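Local atomic coordinates of lantibiotic dehydratase (Microbispora corallina, PDB entry 5EHK), a protein that probably dehydrates serine and threonine residues of the precursor peptide of the lantibiotic NAI-107, with glutamyl-tRNA as the activating co-substrate. Residues D832-L835 against R836-P840; V891-R895 against Q896-A900; A933-S936 against L937-T941; L1078-T1081 against C1082-L1085. All coordinates share one frame; numbering follows the deposited sequence.

Contact 1: residues D832-L835 against R836-P840; sequences DDFL and RDQVP
R836 turns back along the preceding helical turn and brings its guanidinium to D833. NH2 of R836 makes a salt bridge with D833 OD1 (3.2 Å), and NE of R836 adds a weak bond to the same oxygen (3.4 Å). OD1 lies at the edge of the guanidinium, in its plane, but is itself met from above the carboxylate, the two planes being 68° apart. D832 sits under one face of the guanidinium, with its CB 3.7 Å from R836 NH2. The carboxylate of D832 turns instead to R858; that of D833 also reaches R942 and S230 of the second subunit. NH1 of R836 goes to the carbonyl of L938. The aromatic side of the turn is built on F834. Its CG stands trans to the backbone nitrogen (chi1 -168°), which turns the ring toward the residues that follow. Q838 CB lies over the ring in a CH-pi contact, 3.6 Å from the F834 centroid. V839 CG2 comes obliquely to F834 CD2 at 3.7 Å. This is the junction of helices 828-837 and 839-848, where the regular pattern widens: F834 O accepts from Q838 N (2.7 Å) and also from V839 N (3.1 Å), the donors arriving from opposite faces of the carbonyl plane. P840 follows with no N-H of its own, and its CD packs against L835 O. L835 runs alongside V839, its CD2 3.8 Å from V839 CG2, and its branches also meet F856 of strand 853-861 and L867 of strand 864-872.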
loop_
_atom_site.group_PDB
_atom_site.type_symbol
_atom_site.label_atom_id
_atom_site.label_comp_id
_atom_site.label_asym_id
_atom_site.label_seq_id
_atom_site.Cartn_x
_atom_site.Cartn_y
_atom_site.Cartn_z
ATOM N N ASP A 832 -13.873 3.917 -26.124
ATOM C CA ASP A 832 -14.131 3.598 -27.530
ATOM C C ASP A 832 -15.399 4.231 -28.101
ATOM O O ASP A 832 -15.346 4.803 -29.183
ATOM C CB ASP A 832 -14.131 2.101 -27.735
ATOM C CG ASP A 832 -12.788 1.544 -27.531
ATOM O OD1 ASP A 832 -11.919 2.386 -27.318
ATOM O OD2 ASP A 832 -12.571 0.324 -27.593
ATOM N N ASP A 833 -16.512 4.171 -27.368
ATOM C CA ASP A 833 -17.743 4.863 -27.798
ATOM C C ASP A 833 -17.568 6.373 -27.863
ATOM O O ASP A 833 -18.024 7.010 -28.815
ATOM C CB ASP A 833 -18.954 4.544 -26.904
ATOM C CG ASP A 833 -19.651 3.248 -27.300
ATOM O OD1 ASP A 833 -19.461 2.804 -28.461
ATOM O OD2 ASP A 833 -20.354 2.656 -26.441
ATOM N N PHE A 834 -16.902 6.936 -26.855
ATOM C CA PHE A 834 -16.662 8.370 -26.814
ATOM C C PHE A 834 -15.827 8.795 -28.045
ATOM O O PHE A 834 -16.106 9.813 -28.683
ATOM C CB PHE A 834 -15.986 8.766 -25.496
ATOM C CG PHE A 834 -15.966 10.254 -25.252
ATOM C CD1 PHE A 834 -17.035 10.871 -24.635
ATOM C CD2 PHE A 834 -14.899 11.026 -25.687
ATOM C CE1 PHE A 834 -17.040 12.202 -24.432
ATOM C CE2 PHE A 834 -14.902 12.372 -25.495
ATOM C CZ PHE A 834 -15.982 12.973 -24.864
ATOM N N LEU A 835 -14.813 7.985 -28.360
ATOM C CA LEU A 835 -13.979 8.166 -29.540
ATOM C C LEU A 835 -14.736 8.051 -30.863
ATOM O O LEU A 835 -14.466 8.801 -31.807
ATOM C CB LEU A 835 -12.820 7.175 -29.525
ATOM C CG LEU A 835 -11.728 7.419 -28.478
ATOM C CD1 LEU A 835 -10.813 6.212 -28.346
ATOM C CD2 LEU A 835 -10.937 8.695 -28.813
ATOM N N ARG A 836 -15.669 7.108 -30.942
ATOM C CA ARG A 836 -16.467 6.930 -32.158
ATOM C C ARG A 836 -17.419 8.107 -32.402
ATOM O O ARG A 836 -17.513 8.621 -33.517
ATOM C CB ARG A 836 -17.227 5.594 -32.117
ATOM C CG ARG A 836 -16.321 4.370 -32.315
ATOM C CD ARG A 836 -17.079 3.066 -32.471
ATOM N NE ARG A 836 -17.377 2.451 -31.182
ATOM C CZ ARG A 836 -16.754 1.386 -30.685
ATOM N NH1 ARG A 836 -15.805 0.774 -31.383
ATOM N NH2 ARG A 836 -17.106 0.917 -29.492
ATOM N N ASP A 837 -18.073 8.556 -31.335
ATOM C CA ASP A 837 -19.179 9.485 -31.424
ATOM C C ASP A 837 -18.900 10.936 -31.020
ATOM O O ASP A 837 -19.428 11.849 -31.637
ATOM C CB ASP A 837 -20.325 8.974 -30.548
ATOM C CG ASP A 837 -20.801 7.593 -30.941
ATOM O OD1 ASP A 837 -20.678 7.200 -32.117
ATOM O OD2 ASP A 837 -21.328 6.901 -30.060
ATOM N N GLN A 838 -18.108 11.154 -29.976
ATOM C CA GLN A 838 -17.959 12.497 -29.395
ATOM C C GLN A 838 -16.699 13.254 -29.840
ATOM O O GLN A 838 -16.754 14.460 -30.065
ATOM C CB GLN A 838 -18.021 12.459 -27.855
ATOM C CG GLN A 838 -19.427 12.455 -27.265
ATOM C CD GLN A 838 -20.155 11.125 -27.438
ATOM O OE1 GLN A 838 -19.609 10.052 -27.145
ATOM N NE2 GLN A 838 -21.389 11.193 -27.921
ATOM N N VAL A 839 -15.560 12.562 -29.906
ATOM C CA VAL A 839 -14.311 13.187 -30.346
ATOM C C VAL A 839 -14.417 13.789 -31.790
ATOM O O VAL A 839 -13.922 14.897 -32.041
ATOM C CB VAL A 839 -13.085 12.241 -30.121
ATOM C CG1 VAL A 839 -11.797 12.853 -30.689
ATOM C CG2 VAL A 839 -12.894 11.994 -28.626
ATOM N N PRO A 840 -15.106 13.081 -32.719
ATOM C CA PRO A 840 -15.354 13.689 -34.030
ATOM C C PRO A 840 -16.005 15.050 -33.920
ATOM O O PRO A 840 -15.623 15.951 -34.677
ATOM C CB PRO A 840 -16.314 12.710 -34.684
ATOM C CG PRO A 840 -15.890 11.409 -34.141
ATOM C CD PRO A 840 -15.533 11.666 -32.711
#

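Contact 2: residues V891-R895 against Q896-A900; sequences VEWQR and QGLLA
W893 O accepts the N-H of L898 at 2.8 Å, with an N-H...O angle of 164°, and Q894 O takes the N-H of G897 at 2.7 Å from above its carbonyl plane. These two bonds, with the positive phi of G897 (70°), close helix 875-895 in a Schellman motif. One residue earlier, Q896 N still makes a regular helical bond to E892 O (3.0 Å). A water lies between Q894 O and L899 O, its bond to the latter weak. The Q894 amide lies beside A900 O without a hydrogen bond to it, and its OE1 is held by Q906 of the second subunit. On the apolar side, L899 CD2 packs on W893 CB at 3.5 Å; the CG of L899 lies between its own backbone nitrogen and carbonyl carbon (chi1 78°), which carries CD2 back to the helix. L898 CD1 meets W893 CD1 obliquely at 4.0 Å, and Q896 OE1 lies at the indole's edge, 4.1 Å from W893 CD1. The indole reaches V841 and L842 of helix 839-848, while the loop runs on to strand 902-905, with A900 bonded through its backbone to R825.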
loop_
_atom_site.group_PDB
_atom_site.type_symbol
_atom_site.label_atom_id
_atom_site.label_comp_id
_atom_site.label_asym_id
_atom_site.label_seq_id
_atom_site.Cartn_x
_atom_site.Cartn_y
_atom_site.Cartn_z
ATOM N N VAL A 891 -19.948 20.069 -21.252
ATOM C CA VAL A 891 -20.915 20.081 -20.172
ATOM C C VAL A 891 -22.164 19.265 -20.561
ATOM O O VAL A 891 -22.621 18.471 -19.767
ATOM C CB VAL A 891 -21.318 21.511 -19.786
ATOM C CG1 VAL A 891 -22.618 21.505 -18.972
ATOM C CG2 VAL A 891 -20.181 22.210 -19.055
ATOM N N GLU A 892 -22.681 19.401 -21.782
ATOM C CA GLU A 892 -23.772 18.537 -22.233
ATOM C C GLU A 892 -23.394 17.075 -22.028
ATOM O O GLU A 892 -24.161 16.303 -21.438
ATOM C CB GLU A 892 -24.127 18.719 -23.724
ATOM C CG GLU A 892 -24.553 20.131 -24.266
ATOM C CD GLU A 892 -24.509 20.188 -25.815
ATOM O OE1 GLU A 892 -24.466 19.121 -26.468
ATOM O OE2 GLU A 892 -24.391 21.291 -26.393
ATOM N N TRP A 893 -22.212 16.694 -22.515
ATOM C CA TRP A 893 -21.804 15.292 -22.467
ATOM C C TRP A 893 -21.706 14.761 -21.032
ATOM O O TRP A 893 -22.004 13.594 -20.783
ATOM C CB TRP A 893 -20.501 15.072 -23.236
ATOM C CG TRP A 893 -20.686 15.239 -24.707
ATOM C CD1 TRP A 893 -21.863 15.189 -25.379
ATOM C CD2 TRP A 893 -19.683 15.540 -25.682
ATOM N NE1 TRP A 893 -21.669 15.423 -26.711
ATOM C CE2 TRP A 893 -20.339 15.641 -26.934
ATOM C CE3 TRP A 893 -18.301 15.736 -25.626
ATOM C CZ2 TRP A 893 -19.663 15.930 -28.122
ATOM C CZ3 TRP A 893 -17.624 16.009 -26.806
ATOM C CH2 TRP A 893 -18.308 16.107 -28.039
ATOM N N GLN A 894 -21.320 15.619 -20.096
ATOM C CA GLN A 894 -21.314 15.253 -18.688
ATOM C C GLN A 894 -22.746 14.963 -18.159
ATOM O O GLN A 894 -22.999 13.899 -17.566
ATOM C CB GLN A 894 -20.631 16.354 -17.873
ATOM C CG GLN A 894 -20.430 16.049 -16.421
ATOM C CD GLN A 894 -19.497 17.055 -15.737
ATOM O OE1 GLN A 894 -18.676 17.710 -16.381
ATOM N NE2 GLN A 894 -19.629 17.177 -14.419
ATOM N N ARG A 895 -23.693 15.860 -18.429
ATOM C CA ARG A 895 -25.079 15.632 -18.036
ATOM C C ARG A 895 -25.637 14.316 -18.585
ATOM O O ARG A 895 -26.389 13.624 -17.894
ATOM C CB ARG A 895 -25.962 16.804 -18.467
ATOM C CG ARG A 895 -25.588 18.131 -17.832
ATOM C CD ARG A 895 -26.457 19.224 -18.385
ATOM N NE ARG A 895 -27.862 18.828 -18.352
ATOM C CZ ARG A 895 -28.880 19.630 -18.653
ATOM N NH1 ARG A 895 -28.663 20.893 -18.996
ATOM N NH2 ARG A 895 -30.122 19.174 -18.590
ATOM N N GLN A 896 -25.279 13.980 -19.821
ATOM C CA GLN A 896 -25.659 12.704 -20.419
ATOM C C GLN A 896 -24.812 11.531 -19.894
ATOM O O GLN A 896 -24.942 10.392 -20.358
ATOM C CB GLN A 896 -25.583 12.815 -21.950
ATOM C CG GLN A 896 -26.357 14.021 -22.444
ATOM C CD GLN A 896 -26.198 14.378 -23.931
ATOM O OE1 GLN A 896 -25.599 13.649 -24.728
ATOM N NE2 GLN A 896 -26.741 15.538 -24.298
ATOM N N GLY A 897 -23.931 11.802 -18.941
ATOM C CA GLY A 897 -23.116 10.746 -18.369
ATOM C C GLY A 897 -22.031 10.114 -19.245
ATOM O O GLY A 897 -21.740 8.920 -19.106
ATOM N N LEU A 898 -21.430 10.896 -20.146
ATOM C CA LEU A 898 -20.420 10.358 -21.068
ATOM C C LEU A 898 -18.991 10.558 -20.540
ATOM O O LEU A 898 -18.069 9.813 -20.882
ATOM C CB LEU A 898 -20.596 10.950 -22.466
ATOM C CG LEU A 898 -21.744 10.395 -23.308
ATOM C CD1 LEU A 898 -22.080 11.353 -24.419
ATOM C CD2 LEU A 898 -21.419 9.027 -23.898
ATOM N N LEU A 899 -18.818 11.542 -19.670
ATOM C CA LEU A 899 -17.513 11.769 -19.050
ATOM C C LEU A 899 -17.778 12.448 -17.716
ATOM O O LEU A 899 -18.817 13.102 -17.541
ATOM C CB LEU A 899 -16.612 12.649 -19.936
ATOM C CG LEU A 899 -16.904 14.158 -19.928
ATOM C CD1 LEU A 899 -15.785 14.945 -20.560
ATOM C CD2 LEU A 899 -18.205 14.427 -20.638
ATOM N N ALA A 900 -16.872 12.263 -16.764
ATOM C CA ALA A 900 -17.101 12.750 -15.400
ATOM C C ALA A 900 -16.668 14.197 -15.289
ATOM O O ALA A 900 -17.089 14.914 -14.380
ATOM C CB ALA A 900 -16.380 11.891 -14.360
HETATM O O HOH W 1 -21.727 12.378 -16.016
#

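Contact 3: residues A933-S936 against L937-T941; sequences AAIS and LLRLT
I935 and R939, one helical turn apart, point the same way, and I935 CG2 touches R939 CD at 4.0 Å. In the backbone of the same pair R939 N donates to I935 O (3.0 Å), one of four consecutive bonds that join the two segments. L937 N is satisfied by A933 O (2.9 Å), L938 N by A934 O (2.9 Å), and L940 N by S936 O (3.1 Å). The pattern carries on within 937-941, where T941 N finds L937 O. Every backbone acceptor from A933 to L937 thus has its donor four residues on, as in any alpha-helix, and none of these bonds depends on a side chain. Side-chain carbons border the same carbonyls: L937 CG, trans to its own carbonyl carbon (chi1 -67°), is held beside A933 O, and the isobutyl group of L938 is placed likewise beside A934 O. Further along, where the carbonyl of L938 serves R836 of helix 828-837, NH1 of R939 makes a weak hydrogen bond in return to R836 O, the carbonyl whose usual helical donor would have been the nitrogen of P840. The two helices are thus linked by one sound and one weak arginine-to-carbonyl bond. Helix 920-942 is wedged among several others: A934 and L937 face L1085 of helix 1068-1085, S936 and L937 meet A1042 of helix 1034-1042, and L938 packs on D832 and L835 of helix 828-837.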
loop_
_atom_site.group_PDB
_atom_site.type_symbol
_atom_site.label_atom_id
_atom_site.label_comp_id
_atom_site.label_asym_id
_atom_site.label_seq_id
_atom_site.Cartn_x
_atom_site.Cartn_y
_atom_site.Cartn_z
ATOM N N ALA A 933 -7.148 7.824 -38.106
ATOM C CA ALA A 933 -7.164 6.410 -38.451
ATOM C C ALA A 933 -7.790 5.571 -37.339
ATOM O O ALA A 933 -8.654 4.742 -37.598
ATOM C CB ALA A 933 -5.750 5.926 -38.757
ATOM N N ALA A 934 -7.341 5.779 -36.104
ATOM C CA ALA A 934 -7.852 5.011 -34.970
ATOM C C ALA A 934 -9.366 5.200 -34.806
ATOM O O ALA A 934 -10.109 4.247 -34.585
ATOM C CB ALA A 934 -7.100 5.367 -33.679
ATOM N N ILE A 935 -9.817 6.439 -34.882
ATOM C CA ILE A 935 -11.244 6.715 -34.846
ATOM C C ILE A 935 -11.989 5.983 -35.976
ATOM O O ILE A 935 -13.044 5.383 -35.746
ATOM C CB ILE A 935 -11.511 8.220 -34.905
ATOM C CG1 ILE A 935 -10.973 8.867 -33.639
ATOM C CG2 ILE A 935 -12.978 8.504 -35.083
ATOM C CD1 ILE A 935 -11.271 10.324 -33.570
ATOM N N SER A 936 -11.429 6.027 -37.185
ATOM C CA SER A 936 -11.993 5.319 -38.342
ATOM C C SER A 936 -12.148 3.826 -38.094
ATOM O O SER A 936 -13.217 3.248 -38.353
ATOM C CB SER A 936 -11.081 5.480 -39.551
ATOM O OG SER A 936 -11.466 6.578 -40.340
ATOM N N LEU A 937 -11.073 3.225 -37.573
ATOM C CA LEU A 937 -11.013 1.807 -37.299
ATOM C C LEU A 937 -11.996 1.409 -36.184
ATOM O O LEU A 937 -12.718 0.410 -36.289
ATOM C CB LEU A 937 -9.583 1.424 -36.933
ATOM C CG LEU A 937 -8.548 1.528 -38.054
ATOM C CD1 LEU A 937 -7.172 1.117 -37.576
ATOM C CD2 LEU A 937 -8.942 0.685 -39.266
ATOM N N LEU A 938 -12.049 2.211 -35.128
ATOM C CA LEU A 938 -12.970 1.934 -34.039
ATOM C C LEU A 938 -14.406 1.981 -34.531
ATOM O O LEU A 938 -15.238 1.203 -34.078
ATOM C CB LEU A 938 -12.760 2.919 -32.887
ATOM C CG LEU A 938 -11.495 2.672 -32.065
ATOM C CD1 LEU A 938 -11.170 3.876 -31.187
ATOM C CD2 LEU A 938 -11.642 1.402 -31.225
ATOM N N ARG A 939 -14.689 2.903 -35.453
ATOM C CA ARG A 939 -16.027 3.051 -36.008
ATOM C C ARG A 939 -16.413 1.856 -36.889
ATOM O O ARG A 939 -17.572 1.439 -36.891
ATOM C CB ARG A 939 -16.173 4.363 -36.772
ATOM C CG ARG A 939 -16.227 5.587 -35.897
ATOM C CD ARG A 939 -16.198 6.869 -36.726
ATOM N NE ARG A 939 -17.416 6.972 -37.515
ATOM C CZ ARG A 939 -18.509 7.606 -37.111
ATOM N NH1 ARG A 939 -18.505 8.237 -35.941
ATOM N NH2 ARG A 939 -19.593 7.627 -37.885
ATOM N N LEU A 940 -15.452 1.298 -37.622
ATOM C CA LEU A 940 -15.722 0.067 -38.370
ATOM C C LEU A 940 -16.043 -1.024 -37.365
ATOM O O LEU A 940 -17.001 -1.785 -37.516
ATOM C CB LEU A 940 -14.532 -0.365 -39.233
ATOM C CG LEU A 940 -14.131 0.542 -40.397
ATOM C CD1 LEU A 940 -12.927 -0.022 -41.154
ATOM C CD2 LEU A 940 -15.307 0.785 -41.337
ATOM N N THR A 941 -15.220 -1.084 -36.330
ATOM C CA THR A 941 -15.280 -2.143 -35.321
ATOM C C THR A 941 -16.619 -2.226 -34.531
ATOM O O THR A 941 -16.995 -3.293 -34.042
ATOM C CB THR A 941 -14.021 -2.046 -34.436
ATOM O OG1 THR A 941 -13.099 -3.064 -34.840
ATOM C CG2 THR A 941 -14.326 -2.127 -32.964
#

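Contact 4: residues L1078-T1081 against C1082-L1085; sequences LHMT and CNRL
H1079 O receives the N-H of N1083 at 2.8 Å, with an N-H...O angle of 158°. The next carbonyl, M1080 O, accepts R1084 N at 2.9 Å and also sits over one face of the R1084 guanidinium, whose chain is bent at the CG-CD bond (chi3 -97°) and folds back along the helix. NH2 of R1084 comes to 3.6 Å from M1080 CB. That guanidinium is fixed from outside: its NE forms a salt bridge with D930, which also bonds T1081 OG1, and its NH1 reaches F856 O. These are the last turns of helix 1068-1085, packed among helices 920-942, 950-965 and 1090-1109 and strand 853-861. M1080 and N1083 run side by side; the thioether chain bends twice, and its CE rests on N1083 CB at 3.6 Å. With CG trans to its backbone nitrogen (chi1 -178°), N1083 presents its amide to the strand, where OD1 bonds R858 N. T1081 O takes L1085 N at 3.2 Å, and T1081 CG2 approaches L1085 CD2 more loosely, at 4.3 Å. H1079 ND1 is bonded to E1093 of helix 1090-1109, and C1082 packs against the same residue and L1097.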
loop_
_atom_site.group_PDB
_atom_site.type_symbol
_atom_site.label_atom_id
_atom_site.label_comp_id
_atom_site.label_asym_id
_atom_site.label_seq_id
_atom_site.Cartn_x
_atom_site.Cartn_y
_atom_site.Cartn_z
ATOM N N LEU A 1078 5.315 3.011 -33.032
ATOM C CA LEU A 1078 4.545 1.775 -32.873
ATOM C C LEU A 1078 3.707 1.776 -31.593
ATOM O O LEU A 1078 2.513 1.395 -31.622
ATOM C CB LEU A 1078 5.395 0.491 -32.954
ATOM C CG LEU A 1078 5.954 -0.092 -34.266
ATOM C CD1 LEU A 1078 5.113 0.211 -35.530
ATOM C CD2 LEU A 1078 7.391 0.277 -34.452
ATOM N N HIS A 1079 4.344 2.169 -30.480
ATOM C CA HIS A 1079 3.672 2.261 -29.173
ATOM C C HIS A 1079 2.427 3.192 -29.202
ATOM O O HIS A 1079 1.346 2.805 -28.761
ATOM C CB HIS A 1079 4.655 2.696 -28.067
ATOM C CG HIS A 1079 3.993 3.027 -26.762
ATOM N ND1 HIS A 1079 3.142 2.154 -26.113
ATOM C CD2 HIS A 1079 4.033 4.144 -26.000
ATOM C CE1 HIS A 1079 2.697 2.716 -25.005
ATOM N NE2 HIS A 1079 3.220 3.925 -24.912
ATOM N N MET A 1080 2.564 4.396 -29.746
ATOM C CA MET A 1080 1.423 5.315 -29.809
ATOM C C MET A 1080 0.263 4.825 -30.681
ATOM O O MET A 1080 -0.892 5.167 -30.415
ATOM C CB MET A 1080 1.863 6.735 -30.209
ATOM C CG MET A 1080 2.680 7.489 -29.147
ATOM S SD MET A 1080 1.824 7.911 -27.595
ATOM C CE MET A 1080 1.870 6.408 -26.654
ATOM N N THR A 1081 0.557 4.031 -31.708
ATOM C CA THR A 1081 -0.512 3.484 -32.525
ATOM C C THR A 1081 -1.289 2.498 -31.672
ATOM O O THR A 1081 -2.515 2.457 -31.725
ATOM C CB THR A 1081 -0.012 2.870 -33.855
ATOM O OG1 THR A 1081 -0.003 3.894 -34.857
ATOM C CG2 THR A 1081 -0.949 1.810 -34.353
ATOM N N CYS A 1082 -0.584 1.768 -30.824
ATOM C CA CYS A 1082 -1.246 0.853 -29.916
ATOM C C CYS A 1082 -2.010 1.603 -28.820
ATOM O O CYS A 1082 -3.133 1.224 -28.465
ATOM C CB CYS A 1082 -0.239 -0.118 -29.300
ATOM S SG CYS A 1082 0.476 -1.260 -30.475
ATOM N N ASN A 1083 -1.406 2.667 -28.301
ATOM C CA ASN A 1083 -2.075 3.478 -27.308
ATOM C C ASN A 1083 -3.391 3.976 -27.879
ATOM O O ASN A 1083 -4.424 3.763 -27.288
ATOM C CB ASN A 1083 -1.213 4.655 -26.830
ATOM C CG ASN A 1083 -1.913 5.486 -25.744
ATOM O OD1 ASN A 1083 -2.491 6.539 -26.023
ATOM N ND2 ASN A 1083 -1.869 5.010 -24.510
ATOM N N ARG A 1084 -3.386 4.548 -29.073
ATOM C CA ARG A 1084 -4.626 5.114 -29.553
ATOM C C ARG A 1084 -5.700 4.070 -29.787
ATOM O O ARG A 1084 -6.879 4.349 -29.639
ATOM C CB ARG A 1084 -4.400 5.923 -30.821
ATOM C CG ARG A 1084 -3.956 7.327 -30.559
ATOM C CD ARG A 1084 -3.763 8.048 -31.856
ATOM N NE ARG A 1084 -2.367 8.035 -32.266
ATOM C CZ ARG A 1084 -1.457 8.876 -31.791
ATOM N NH1 ARG A 1084 -1.794 9.784 -30.875
ATOM N NH2 ARG A 1084 -0.215 8.807 -32.231
ATOM N N LEU A 1085 -5.281 2.874 -30.164
ATOM C CA LEU A 1085 -6.210 1.837 -30.571
ATOM C C LEU A 1085 -6.560 0.914 -29.381
ATOM O O LEU A 1085 -7.738 0.686 -29.098
ATOM C CB LEU A 1085 -5.625 1.050 -31.747
ATOM C CG LEU A 1085 -6.247 0.923 -33.144
ATOM C CD1 LEU A 1085 -7.456 1.784 -33.387
ATOM C CD2 LEU A 1085 -5.188 1.189 -34.180
#

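All four contacts lie in the C-terminal region of the chain, far from its centre. They touch in the order 2, 1, 3, 4: the centre of contact 1 is about 13 Å from that of contact 2 and about 10 Å from that of contact 3. Toward contact 2 the meeting is aromatic, F834 CZ approaching W893 CE3 at 3.7 Å with the rings nearly perpendicular. Contacts 3 and 4, centres about 13 Å apart, touch through A934 CB and L1085 CD1 (3.6 Å). Contacts 1 and 4 do not touch, their nearest atoms being about 5 Å apart, yet the side chain of R858 forms a salt bridge with D832 while its backbone N bonds N1083 OD1. Contacts 1 and 2 also meet the second subunit; contacts 3 and 4 do not.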